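PDB 5L2L: Nab2p from Saccharomyces cerevisiae YJM1574, which binds the poly(A) tails of mRNAs and pre-mRNAs, protecting them from exosome degradation and helping to control tail length and nuclear export. Local coordinates for residues E3-C9 / C20-A25; H46-C52 / L64-P68. One frame throughout, in Å; residues are numbered along the deposited sequence.

Interaction 1. Residues E3-C9 / C20-A25; sequences EKSLEQC and CKYRHA. With ZN (zinc ion), chain S; nucleotides of chain C.
Tyr22, with chi1 m and chi2 near -70°, lays one face of its ring over the adenine of A3 in RNA chain C, with Tyr22 CE2 3.4 Å from A3 C5, while Glu7 O sits at the ring edge. Neither backbone is regular helix or strand; they run side by side in the same direction, Lys4 by Lys21, Ser5 by Tyr22, then a single parallel bridge of Gln8 with Arg23 (CA-CA 4.8 Å). The register is fixed by Ser5 N to Lys21 O at 2.9 Å, Arg23 N to Glu7 O at 3.0 Å and Cys9 N to Arg23 O at 2.7 Å. Between the first two bonds the 3-9 backbone bulges out in an ST turn, Glu7 N donating to Ser5 OG (3.0 Å). Arg23, chi1 m and chi2 t, reaches into that bulge: Arg23 NE donates to Leu6 O (2.9 Å), Leu6 CD2 lies over the guanidinium face, and Arg39 O takes a further bond from NH1. Cys9 SG (2.4 Å), Cys20 SG (2.3 Å) and His24 NE2 (2.1 Å) bind ZN, with Cys15 completing this CCCH finger. A3 N6 donates to Gln8 O (3.3 Å), and Cys9 CA is 3.4 Å from A3 N1. A backbone carbonyl accepting from N6 beside an aromatic face is consistent with selection for adenine, since guanine lacks an amino group there.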
# COMPACT_ATOMS: atom_id res chain seq x y z
N GLU F 3 -23.05 8.23 5.81
CA GLU F 3 -22.37 6.99 6.17
C GLU F 3 -21.07 7.23 6.94
O GLU F 3 -20.53 6.27 7.53
CB GLU F 3 -22.04 6.17 4.91
CG GLU F 3 -23.14 5.25 4.44
CD GLU F 3 -22.87 4.71 3.05
OE1 GLU F 3 -22.87 5.52 2.08
OE2 GLU F 3 -22.65 3.48 2.92
N LYS F 4 -20.54 8.45 6.93
CA LYS F 4 -19.24 8.70 7.54
C LYS F 4 -19.34 8.60 9.06
O LYS F 4 -20.34 9.02 9.66
CB LYS F 4 -18.74 10.10 7.15
CG LYS F 4 -18.55 10.33 5.65
CD LYS F 4 -17.37 9.56 5.11
CE LYS F 4 -17.05 9.98 3.67
NZ LYS F 4 -15.98 9.13 3.04
N SER F 5 -18.30 8.05 9.68
CA SER F 5 -18.23 7.87 11.13
C SER F 5 -17.15 8.76 11.75
O SER F 5 -16.10 9.02 11.15
CB SER F 5 -17.93 6.41 11.49
OG SER F 5 -17.70 6.26 12.89
N LEU F 6 -17.42 9.22 12.98
CA LEU F 6 -16.41 9.94 13.76
C LEU F 6 -15.32 9.02 14.32
O LEU F 6 -14.27 9.51 14.72
CB LEU F 6 -17.09 10.69 14.91
CG LEU F 6 -17.92 11.92 14.55
CD1 LEU F 6 -18.71 12.41 15.74
CD2 LEU F 6 -17.07 13.05 14.00
N GLU F 7 -15.53 7.71 14.35
CA GLU F 7 -14.50 6.81 14.85
C GLU F 7 -13.22 6.94 14.02
O GLU F 7 -13.26 7.12 12.80
CB GLU F 7 -14.99 5.37 14.82
CG GLU F 7 -16.03 5.08 15.87
CD GLU F 7 -15.99 3.64 16.32
OE1 GLU F 7 -16.29 2.75 15.49
OE2 GLU F 7 -15.64 3.39 17.50
N GLN F 8 -12.08 6.84 14.71
CA GLN F 8 -10.78 7.04 14.08
C GLN F 8 -10.31 5.82 13.28
O GLN F 8 -10.28 4.70 13.80
CB GLN F 8 -9.74 7.34 15.17
CG GLN F 8 -8.49 8.00 14.63
CD GLN F 8 -8.76 9.43 14.22
OE1 GLN F 8 -9.67 10.08 14.75
NE2 GLN F 8 -8.01 9.92 13.26
N CYS F 9 -9.91 6.05 12.02
CA CYS F 9 -9.27 4.99 11.23
C CYS F 9 -7.91 4.63 11.82
O CYS F 9 -7.06 5.50 12.00
CB CYS F 9 -9.06 5.43 9.78
SG CYS F 9 -8.33 4.10 8.76
N CYS F 20 -13.40 3.41 2.84
CA CYS F 20 -13.33 3.61 4.28
C CYS F 20 -14.25 4.74 4.76
O CYS F 20 -14.21 5.86 4.22
CB CYS F 20 -11.88 3.92 4.68
SG CYS F 20 -11.61 3.95 6.50
N LYS F 21 -15.03 4.46 5.81
CA LYS F 21 -15.98 5.43 6.35
C LYS F 21 -15.44 6.24 7.53
O LYS F 21 -16.16 7.12 8.02
CB LYS F 21 -17.28 4.72 6.76
CG LYS F 21 -17.18 3.76 7.91
CD LYS F 21 -18.55 3.14 8.20
CE LYS F 21 -18.52 2.20 9.38
NZ LYS F 21 -19.91 1.77 9.79
N TYR F 22 -14.21 6.00 7.97
CA TYR F 22 -13.72 6.53 9.24
C TYR F 22 -12.89 7.82 9.06
O TYR F 22 -12.59 8.25 7.94
CB TYR F 22 -12.91 5.43 9.96
CG TYR F 22 -13.76 4.23 10.32
CD1 TYR F 22 -14.71 4.30 11.32
CD2 TYR F 22 -13.62 3.03 9.63
CE1 TYR F 22 -15.49 3.20 11.64
CE2 TYR F 22 -14.40 1.91 9.97
CZ TYR F 22 -15.33 2.01 10.97
OH TYR F 22 -16.10 0.92 11.29
N ARG F 23 -12.53 8.44 10.19
CA ARG F 23 -11.75 9.69 10.19
C ARG F 23 -10.26 9.39 10.10
O ARG F 23 -9.77 8.46 10.75
CB ARG F 23 -12.01 10.53 11.45
CG ARG F 23 -13.35 11.25 11.50
CD ARG F 23 -13.33 12.51 12.44
NE ARG F 23 -13.37 12.15 13.86
CZ ARG F 23 -13.52 13.01 14.87
NH1 ARG F 23 -13.64 14.32 14.65
NH2 ARG F 23 -13.54 12.55 16.11
N HIS F 24 -9.54 10.20 9.32
CA HIS F 24 -8.12 10.00 9.05
C HIS F 24 -7.29 11.19 9.53
O HIS F 24 -7.49 12.33 9.08
CB HIS F 24 -7.88 9.76 7.55
CG HIS F 24 -8.55 8.52 7.03
ND1 HIS F 24 -9.85 8.50 6.60
CD2 HIS F 24 -8.10 7.24 6.94
CE1 HIS F 24 -10.18 7.27 6.23
NE2 HIS F 24 -9.14 6.48 6.45
N ALA F 25 -6.33 10.93 10.41
CA ALA F 25 -5.43 11.97 10.90
C ALA F 25 -4.30 12.22 9.90
O ALA F 25 -3.69 11.28 9.38
CB ALA F 25 -4.86 11.57 12.27
ZN ZN S . -9.31 4.40 6.65
P A C 3 -16.19 -2.30 9.64
OP1 A C 3 -16.66 -1.16 8.80
OP2 A C 3 -17.12 -2.95 10.59
O5' A C 3 -15.57 -3.43 8.68
C5' A C 3 -15.47 -3.23 7.27
C4' A C 3 -14.06 -2.86 6.87
O4' A C 3 -13.64 -1.72 7.68
C3' A C 3 -13.01 -3.97 7.09
O3' A C 3 -12.01 -3.96 6.04
C2' A C 3 -12.41 -3.58 8.44
O2' A C 3 -11.10 -4.06 8.67
C1' A C 3 -12.45 -2.05 8.39
N9 A C 3 -12.44 -1.36 9.70
C8 A C 3 -13.19 -1.59 10.84
N7 A C 3 -12.90 -0.78 11.85
C5 A C 3 -11.89 0.06 11.35
C6 A C 3 -11.14 1.13 11.90
N6 A C 3 -11.26 1.63 13.14
N1 A C 3 -10.22 1.73 11.11
C2 A C 3 -10.07 1.28 9.86
N3 A C 3 -10.70 0.29 9.24
C4 A C 3 -11.61 -0.30 10.03
O HOH W 1 -21.45 4.80 9.92
O HOH W 2 -13.73 8.48 5.44
O HOH W 3 -15.48 9.82 8.59
O HOH W 4 -12.23 9.89 16.45
O HOH W 5 -6.14 8.17 11.70

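Interaction 2. Residues H46-C52 / L64-P68; sequences HPINEDC and LFRHP. With ZN (zinc ion), chain U; ZN (zinc ion), chain T; nucleotides of chain G.
Ile48 and Phe65 set the side-chain arrangement here. With chi1 m and chi2 t, Ile48 places CD1 3.8 Å from the Phe65 ring centroid, almost on its normal, a CH-pi contact; the same CD1 is 3.7 Å from Leu64 CB. Phe65, chi1 m with chi2 near -90°, turns its opposite face to A5 of RNA chain G, Phe65 CZ lying 3.4 Å from A5 C5. Glu50 is extended, t at chi1 and chi2, so that OE2 accepts from A5 N6 (3.0 Å), which also donates to Asp51 O (3.0 Å). Arg66 (m, t, m) folds over the Asn49-Glu50 peptide and forms a salt bridge from Arg66 NE to Asp51 OD1 (3.1 Å). The two irregular segments run parallel: Ile48 N to Leu64 O (2.9 Å), an inverse gamma turn centred on Asn49, then Arg66 N to Glu50 O (3.0 Å) and Cys52 N to Arg66 O (2.9 Å), around a single bridge of Asp51 with Arg66. Cys52 SG (2.4 Å) and His67 NE2 (2.1 Å) bind ZN of chain U, with Cys58 and Cys63 completing the tetrahedral CCCH site of a Nab2-type zinc finger and its adenine pocket.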
# COMPACT_ATOMS: atom_id res chain seq x y z
N HIS F 46 -7.28 11.61 17.20
CA HIS F 46 -8.26 11.28 18.23
C HIS F 46 -8.05 9.84 18.69
O HIS F 46 -7.53 9.01 17.93
CB HIS F 46 -9.71 11.45 17.74
CG HIS F 46 -9.97 12.71 16.96
ND1 HIS F 46 -9.86 12.78 15.59
CD2 HIS F 46 -10.32 13.95 17.37
CE1 HIS F 46 -10.14 14.01 15.19
NE2 HIS F 46 -10.42 14.74 16.25
N PRO F 47 -8.49 9.50 19.90
CA PRO F 47 -8.30 8.13 20.40
C PRO F 47 -8.97 7.07 19.53
O PRO F 47 -10.12 7.22 19.09
CB PRO F 47 -8.94 8.17 21.80
CG PRO F 47 -8.90 9.59 22.21
CD PRO F 47 -9.09 10.37 20.93
N ILE F 48 -8.22 5.95 19.29
CA ILE F 48 -8.73 4.76 18.62
C ILE F 48 -9.33 3.82 19.65
O ILE F 48 -8.74 3.60 20.72
CB ILE F 48 -7.60 4.05 17.84
CG1 ILE F 48 -7.01 4.94 16.74
CG2 ILE F 48 -8.11 2.74 17.24
CD1 ILE F 48 -5.65 4.44 16.26
N ASN F 49 -10.47 3.21 19.32
CA ASN F 49 -11.17 2.33 20.27
C ASN F 49 -10.66 0.89 20.17
O ASN F 49 -11.40 -0.05 19.85
CB ASN F 49 -12.68 2.41 20.01
CG ASN F 49 -13.26 3.79 20.32
OD1 ASN F 49 -12.84 4.46 21.27
ND2 ASN F 49 -14.23 4.22 19.50
N GLU F 50 -9.38 0.71 20.49
CA GLU F 50 -8.71 -0.59 20.45
C GLU F 50 -7.48 -0.54 21.37
O GLU F 50 -6.79 0.48 21.41
CB GLU F 50 -8.29 -0.98 19.02
CG GLU F 50 -7.63 -2.36 18.90
CD GLU F 50 -7.21 -2.74 17.48
OE1 GLU F 50 -7.72 -2.15 16.50
OE2 GLU F 50 -6.37 -3.66 17.34
N ASP F 51 -7.21 -1.64 22.09
CA ASP F 51 -6.05 -1.70 22.98
C ASP F 51 -4.74 -1.75 22.20
O ASP F 51 -4.61 -2.50 21.23
CB ASP F 51 -6.14 -2.93 23.88
CG ASP F 51 -7.19 -2.82 24.96
OD1 ASP F 51 -7.67 -1.70 25.27
OD2 ASP F 51 -7.52 -3.87 25.54
N CYS F 52 -3.75 -0.97 22.64
CA CYS F 52 -2.42 -1.00 22.02
C CYS F 52 -1.74 -2.37 22.21
O CYS F 52 -1.66 -2.89 23.34
CB CYS F 52 -1.52 0.09 22.61
SG CYS F 52 0.13 0.21 21.77
N LEU F 64 -2.13 6.54 19.11
CA LEU F 64 -3.53 6.84 19.39
C LEU F 64 -4.31 5.67 20.00
O LEU F 64 -5.51 5.84 20.28
CB LEU F 64 -4.23 7.29 18.09
CG LEU F 64 -3.69 8.56 17.43
CD1 LEU F 64 -4.37 8.85 16.09
CD2 LEU F 64 -3.85 9.76 18.36
N PHE F 65 -3.70 4.50 20.21
CA PHE F 65 -4.39 3.34 20.76
C PHE F 65 -4.55 3.48 22.29
O PHE F 65 -3.94 4.35 22.93
CB PHE F 65 -3.65 2.04 20.39
CG PHE F 65 -3.71 1.69 18.91
CD1 PHE F 65 -4.76 0.91 18.40
CD2 PHE F 65 -2.71 2.11 18.04
CE1 PHE F 65 -4.82 0.60 17.04
CE2 PHE F 65 -2.77 1.79 16.67
CZ PHE F 65 -3.83 1.04 16.18
N ARG F 66 -5.39 2.62 22.90
CA ARG F 66 -5.62 2.66 24.35
C ARG F 66 -4.48 2.00 25.12
O ARG F 66 -4.04 0.90 24.78
CB ARG F 66 -6.93 1.97 24.74
CG ARG F 66 -8.21 2.67 24.31
CD ARG F 66 -9.44 2.05 25.03
NE ARG F 66 -9.61 0.64 24.67
CZ ARG F 66 -10.60 0.15 23.93
NH1 ARG F 66 -11.55 0.94 23.46
NH2 ARG F 66 -10.63 -1.15 23.66
N HIS F 67 -4.04 2.65 26.20
CA HIS F 67 -2.97 2.10 27.04
C HIS F 67 -3.43 1.91 28.48
O HIS F 67 -4.31 2.62 28.96
CB HIS F 67 -1.74 3.01 27.03
CG HIS F 67 -1.18 3.24 25.65
ND1 HIS F 67 -1.54 4.33 24.89
CD2 HIS F 67 -0.35 2.49 24.88
CE1 HIS F 67 -0.94 4.25 23.71
NE2 HIS F 67 -0.22 3.15 23.68
N PRO F 68 -2.83 0.95 29.19
CA PRO F 68 -3.11 0.80 30.62
C PRO F 68 -2.64 2.01 31.40
O PRO F 68 -1.76 2.76 30.94
CB PRO F 68 -2.30 -0.45 31.01
CG PRO F 68 -2.05 -1.16 29.77
CD PRO F 68 -1.95 -0.12 28.70
ZN ZN U . 0.76 2.48 21.94
ZN ZN T . -10.76 16.81 16.15
P A G 5 -2.08 -4.58 11.03
OP1 A G 5 -1.79 -5.79 11.82
OP2 A G 5 -3.33 -3.85 11.30
O5' A G 5 -0.83 -3.63 11.28
C5' A G 5 -0.65 -2.42 10.54
C4' A G 5 0.08 -1.38 11.35
O4' A G 5 -0.79 -0.88 12.42
C3' A G 5 1.35 -1.86 12.04
O3' A G 5 2.27 -0.78 12.12
C2' A G 5 0.84 -2.24 13.43
O2' A G 5 1.82 -2.27 14.45
C1' A G 5 -0.20 -1.16 13.68
N9 A G 5 -1.26 -1.60 14.61
C8 A G 5 -2.39 -2.30 14.31
N7 A G 5 -3.15 -2.60 15.33
C5 A G 5 -2.46 -2.06 16.42
C6 A G 5 -2.72 -2.02 17.80
N6 A G 5 -3.81 -2.57 18.35
N1 A G 5 -1.82 -1.42 18.61
C2 A G 5 -0.74 -0.86 18.04
N3 A G 5 -0.40 -0.81 16.75
C4 A G 5 -1.29 -1.44 15.98
O HOH W 6 -7.27 5.24 22.53
O HOH W 7 -4.99 -0.81 27.13
O HOH W 8 -2.76 -1.91 25.79

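Overall arrangement
Interaction 1 closes finger 5 before interaction 2 opens at His46, the last zinc ligand of finger 6, and runs on into finger 7. Their centres are 15 Å apart, yet they touch: Gln8 OE1 lies 2.8 Å from His46 ND1 and Glu7 OE2 2.6 Å from Asn49 ND2, both probable hydrogen bonds, and Arg23 CZ packs 3.5 Å from His46 CE1. Residues of both segments of interaction 1 thus hold finger 5 against the end of finger 6 and the linker leading into finger 7. Each contact places an aromatic residue, Tyr22 or Phe65, against an adenine, but the two bases belong to different RNA chains, C and G, consistent with RNA-generated dimerization of Nab2.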